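Local coordinates for transcriptional regulator ComR (Streptococcus vestibularis F0396, PDB 6HU8), which probably binds DNA through a helix-turn-helix domain and, as an RNPP-family competence regulator of the ComRS system, is controlled by a signalling peptide, at residues T228-D231 against K232-A235; D65-H69 against D70-I74. All coordinates share one frame; numbering follows the deposited sequence.

Interaction 1: residues T228-D231 against K232-A235; sequences TVID and KLLA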
loop_
_atom_site.group_PDB
_atom_site.type_symbol
_atom_site.label_atom_id
_atom_site.label_comp_id
_atom_site.label_asym_id
_atom_site.label_seq_id
_atom_site.Cartn_x
_atom_site.Cartn_y
_atom_site.Cartn_z
ATOM N N THR A 228 16.364 -1.404 12.796
ATOM C CA THR A 228 15.462 -0.263 12.918
ATOM C C THR A 228 14.101 -0.628 12.311
ATOM O O THR A 228 13.045 -0.236 12.829
ATOM C CB THR A 228 16.044 0.995 12.256
ATOM O OG1 THR A 228 17.231 1.372 12.958
ATOM C CG2 THR A 228 15.062 2.145 12.340
ATOM N N VAL A 229 14.128 -1.415 11.239
ATOM C CA VAL A 229 12.886 -1.933 10.677
ATOM C C VAL A 229 12.217 -2.903 11.648
ATOM O O VAL A 229 10.998 -2.854 11.836
ATOM C CB VAL A 229 13.110 -2.633 9.330
ATOM C CG1 VAL A 229 11.807 -3.206 8.811
ATOM C CG2 VAL A 229 13.710 -1.662 8.317
ATOM N N ILE A 230 12.995 -3.783 12.271
ATOM C CA ILE A 230 12.424 -4.697 13.272
ATOM C C ILE A 230 11.762 -3.906 14.390
ATOM O O ILE A 230 10.662 -4.236 14.839
ATOM C CB ILE A 230 13.499 -5.643 13.879
ATOM C CG1 ILE A 230 14.116 -6.528 12.782
ATOM C CG2 ILE A 230 12.909 -6.476 15.038
ATOM C CD1 ILE A 230 13.106 -7.464 12.115
ATOM N N ASP A 231 12.443 -2.853 14.831
ATOM C CA ASP A 231 11.962 -2.020 15.928
ATOM C C ASP A 231 10.620 -1.355 15.598
ATOM O O ASP A 231 9.718 -1.249 16.448
ATOM C CB ASP A 231 13.017 -0.965 16.265
ATOM C CG ASP A 231 14.158 -1.530 17.104
ATOM O OD1 ASP A 231 13.934 -2.527 17.812
ATOM O OD2 ASP A 231 15.274 -0.980 17.057
ATOM N N LYS A 232 10.488 -0.913 14.355
ATOM C CA LYS A 232 9.263 -0.246 13.940
ATOM C C LYS A 232 8.130 -1.262 13.893
ATOM O O LYS A 232 7.013 -0.985 14.351
ATOM C CB LYS A 232 9.436 0.432 12.580
ATOM C CG LYS A 232 8.299 1.416 12.239
ATOM C CD LYS A 232 8.531 2.769 12.881
ATOM C CE LYS A 232 7.476 3.800 12.454
ATOM N NZ LYS A 232 8.103 5.130 12.235
ATOM N N LEU A 233 8.427 -2.446 13.354
ATOM C CA LEU A 233 7.444 -3.527 13.308
ATOM C C LEU A 233 6.882 -3.850 14.698
ATOM O O LEU A 233 5.666 -4.005 14.869
ATOM C CB LEU A 233 8.066 -4.780 12.697
ATOM C CG LEU A 233 8.194 -4.802 11.185
ATOM C CD1 LEU A 233 9.291 -5.786 10.849
ATOM C CD2 LEU A 233 6.870 -5.221 10.567
ATOM N N LEU A 234 7.773 -3.943 15.684
ATOM C CA LEU A 234 7.368 -4.237 17.050
ATOM C C LEU A 234 6.590 -3.056 17.638
ATOM O O LEU A 234 5.634 -3.246 18.400
ATOM C CB LEU A 234 8.591 -4.575 17.919
ATOM C CG LEU A 234 9.335 -5.875 17.595
ATOM C CD1 LEU A 234 10.479 -6.113 18.568
ATOM C CD2 LEU A 234 8.388 -7.060 17.612
ATOM N N ALA A 235 6.991 -1.838 17.284
ATOM C CA ALA A 235 6.258 -0.642 17.732
ATOM C C ALA A 235 4.831 -0.599 17.193
ATOM O O ALA A 235 3.900 -0.207 17.911
ATOM C CB ALA A 235 6.999 0.622 17.326
#
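Val229 and Leu233, one helical turn apart on helix 226-240, lie side by side and point the same way, with Val229 CG1 4.1 Å from Leu233 CD1. Val229 reaches its neighbour because CG1 stands opposite the backbone N (chi1 178°), on the side of its own carbonyl, from which the next turn follows. Leu233 CD1 serves two residues: it also faces Ile230 CD1 at 4.4 Å. Next round the helix, Ile230 CG2 approaches Leu234 CD1 at 4.3 Å. Beneath these side chains run four consecutive i to i+4 backbone bonds, from Lys232, Leu233, Leu234 and Ala235 back to the carbonyls of Thr228, Val229, Ile230 and Asp231. The straightest is Leu233 N to Val229 O, 3.0 Å with an N-H...O angle of 168°. Lys232 sets off on another face, and its bent chain takes NZ to the carbonyl oxygens of Leu192 and Gln194, at and just beyond the end of helix 181-192. Leu233 lies between two other helices of the tetratricopeptide region, touching Phe207 and Leu210 of helix 200-219 and Val249 of helix 246-261. Thus the apolar face packs against helices 200-219 and 246-261 by van der Waals contact, whereas the lysine ammonium, given two carbonyl acceptors, ties the same helix by directed bonds to the chain around Leu192.

Interaction 2: residues D65-H69 against D70-I74; sequences DLLDH and DRIEI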
loop_
_atom_site.group_PDB
_atom_site.type_symbol
_atom_site.label_atom_id
_atom_site.label_comp_id
_atom_site.label_asym_id
_atom_site.label_seq_id
_atom_site.Cartn_x
_atom_site.Cartn_y
_atom_site.Cartn_z
ATOM N N ASP A 65 -18.236 24.881 -8.541
ATOM C CA ASP A 65 -18.324 25.416 -9.914
ATOM C C ASP A 65 -18.102 24.321 -10.946
ATOM O O ASP A 65 -18.848 24.200 -11.910
ATOM C CB ASP A 65 -17.287 26.525 -10.174
ATOM C CG ASP A 65 -17.493 27.757 -9.301
ATOM O OD1 ASP A 65 -18.556 27.853 -8.647
ATOM O OD2 ASP A 65 -16.583 28.636 -9.285
ATOM N N LEU A 66 -17.046 23.538 -10.754
ATOM C CA LEU A 66 -16.660 22.535 -11.735
ATOM C C LEU A 66 -17.648 21.380 -11.753
ATOM O O LEU A 66 -17.751 20.642 -12.734
ATOM C CB LEU A 66 -15.259 22.002 -11.434
ATOM C CG LEU A 66 -14.096 22.945 -11.714
ATOM C CD1 LEU A 66 -12.799 22.259 -11.356
ATOM C CD2 LEU A 66 -14.095 23.407 -13.174
ATOM N N LEU A 67 -18.357 21.194 -10.652
ATOM C CA LEU A 67 -19.259 20.056 -10.559
ATOM C C LEU A 67 -20.646 20.360 -11.116
ATOM O O LEU A 67 -21.341 19.442 -11.546
ATOM C CB LEU A 67 -19.389 19.585 -9.110
ATOM C CG LEU A 67 -18.145 19.007 -8.447
ATOM C CD1 LEU A 67 -18.423 18.787 -6.951
ATOM C CD2 LEU A 67 -17.761 17.715 -9.148
ATOM N N ASP A 68 -21.034 21.638 -11.119
ATOM C CA ASP A 68 -22.439 22.018 -11.331
ATOM C C ASP A 68 -23.288 21.240 -10.334
ATOM O O ASP A 68 -23.163 21.439 -9.119
ATOM C CB ASP A 68 -22.886 21.752 -12.765
ATOM C CG ASP A 68 -23.810 22.836 -13.304
ATOM O OD1 ASP A 68 -24.581 23.409 -12.512
ATOM O OD2 ASP A 68 -23.764 23.104 -14.523
ATOM N N HIS A 69 -24.114 20.316 -10.813
ATOM C CA HIS A 69 -24.920 19.526 -9.877
ATOM C C HIS A 69 -24.327 18.141 -9.609
ATOM O O HIS A 69 -24.795 17.431 -8.710
ATOM C CB HIS A 69 -26.354 19.381 -10.390
ATOM C CG HIS A 69 -27.013 20.688 -10.714
ATOM N ND1 HIS A 69 -28.052 20.792 -11.617
ATOM C CD2 HIS A 69 -26.779 21.942 -10.262
ATOM C CE1 HIS A 69 -28.428 22.058 -11.708
ATOM N NE2 HIS A 69 -27.670 22.776 -10.895
ATOM N N ASP A 70 -23.312 17.758 -10.387
ATOM C CA ASP A 70 -22.653 16.456 -10.221
ATOM C C ASP A 70 -21.928 16.377 -8.888
ATOM O O ASP A 70 -21.565 17.405 -8.320
ATOM C CB ASP A 70 -21.652 16.190 -11.360
ATOM C CG ASP A 70 -22.324 16.024 -12.707
ATOM O OD1 ASP A 70 -23.355 15.323 -12.766
ATOM O OD2 ASP A 70 -21.809 16.578 -13.708
ATOM N N ARG A 71 -21.704 15.159 -8.396
ATOM C CA ARG A 71 -20.987 14.958 -7.134
ATOM C C ARG A 71 -19.837 13.971 -7.278
ATOM O O ARG A 71 -19.823 13.163 -8.205
ATOM C CB ARG A 71 -21.947 14.472 -6.053
ATOM C CG ARG A 71 -23.191 15.326 -5.937
ATOM C CD ARG A 71 -24.372 14.522 -5.443
ATOM N NE ARG A 71 -24.231 14.157 -4.038
ATOM C CZ ARG A 71 -24.662 13.012 -3.517
ATOM N NH1 ARG A 71 -25.260 12.111 -4.290
ATOM N NH2 ARG A 71 -24.494 12.764 -2.224
ATOM N N ILE A 72 -18.870 14.051 -6.365
ATOM C CA ILE A 72 -17.771 13.088 -6.303
ATOM C C ILE A 72 -17.662 12.447 -4.927
ATOM O O ILE A 72 -16.673 11.771 -4.632
ATOM C CB ILE A 72 -16.414 13.724 -6.617
ATOM C CG1 ILE A 72 -16.175 14.915 -5.689
ATOM C CG2 ILE A 72 -16.342 14.117 -8.081
ATOM C CD1 ILE A 72 -14.755 15.415 -5.704
ATOM N N GLU A 73 -18.661 12.662 -4.077
ATOM C CA GLU A 73 -18.553 12.154 -2.720
ATOM C C GLU A 73 -18.883 10.663 -2.624
ATOM O O GLU A 73 -19.696 10.113 -3.381
ATOM C CB GLU A 73 -19.440 12.960 -1.768
ATOM C CG GLU A 73 -20.908 12.642 -1.839
ATOM C CD GLU A 73 -21.710 13.595 -0.984
ATOM O OE1 GLU A 73 -21.287 14.765 -0.860
ATOM O OE2 GLU A 73 -22.753 13.182 -0.434
ATOM N N ILE A 74 -18.228 10.029 -1.660
ATOM C CA ILE A 74 -18.240 8.592 -1.492
ATOM C C ILE A 74 -19.020 8.264 -0.222
ATOM O O ILE A 74 -18.816 8.891 0.813
ATOM C CB ILE A 74 -16.791 8.054 -1.424
ATOM C CG1 ILE A 74 -15.974 8.587 -2.612
ATOM C CG2 ILE A 74 -16.759 6.533 -1.364
ATOM C CD1 ILE A 74 -14.481 8.281 -2.507
#
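Leu67 and Asp70 are the ends of a type II' beta turn that takes the chain out of helix 63-67 into the linker between that helix and helix 76-87. Asp68, the first residue past the helix, has positive phi (53°), as the second position of this turn requires. The turn is closed by Asp70 N on Leu67 O at 2.8 Å, a bent bond whose donor stands above the carbonyl plane. From CB outward, the side chain of Leu67 runs alongside the chain as it leaves the turn. Its CB sits 3.2 Å from Asp70 O, and CG and CD1 stay beside that same oxygen. CD2 goes further and meets Ile72 CG2 at 4.0 Å, the two side chains crossing at about a right angle. Ile72 offers this methyl because CG1 takes the place between backbone N and carbonyl carbon (chi1 55°), which puts CG2 opposite the carbonyl carbon. Both residues also touch Ile7 of helix 3-17 and Leu52 of helix 49-59, so the loop lies against those two helices. Asp70 is tied to helix 3-17 by polar contacts as well, OD2 forming a salt bridge with Arg10 and a hydrogen bond with Ser6. The exposed Arg71 touches the turn through the base of its side chain, its CG lying 3.8 Å from His69 O.

Overall arrangement
The two contacts lie on opposite sides of the chain's centre, their centres 43 Å apart and their nearest atoms about 27 Å apart, and they share no helix. Interaction 1 belongs to the tetratricopeptide region and is partly buried: regular helix, with repeated backbone bonds and apolar packing against the helices before and after it in sequence. Interaction 2 is a surface contact at the end of helix 63-67, where a single turn bond stands in place of the helical series and none of the touching residues is buried. Both nevertheless combine an apolar touch with a charged side chain held from elsewhere: a lysine by backbone carbonyls in 228-235, an aspartate by arginine and serine in 65-74.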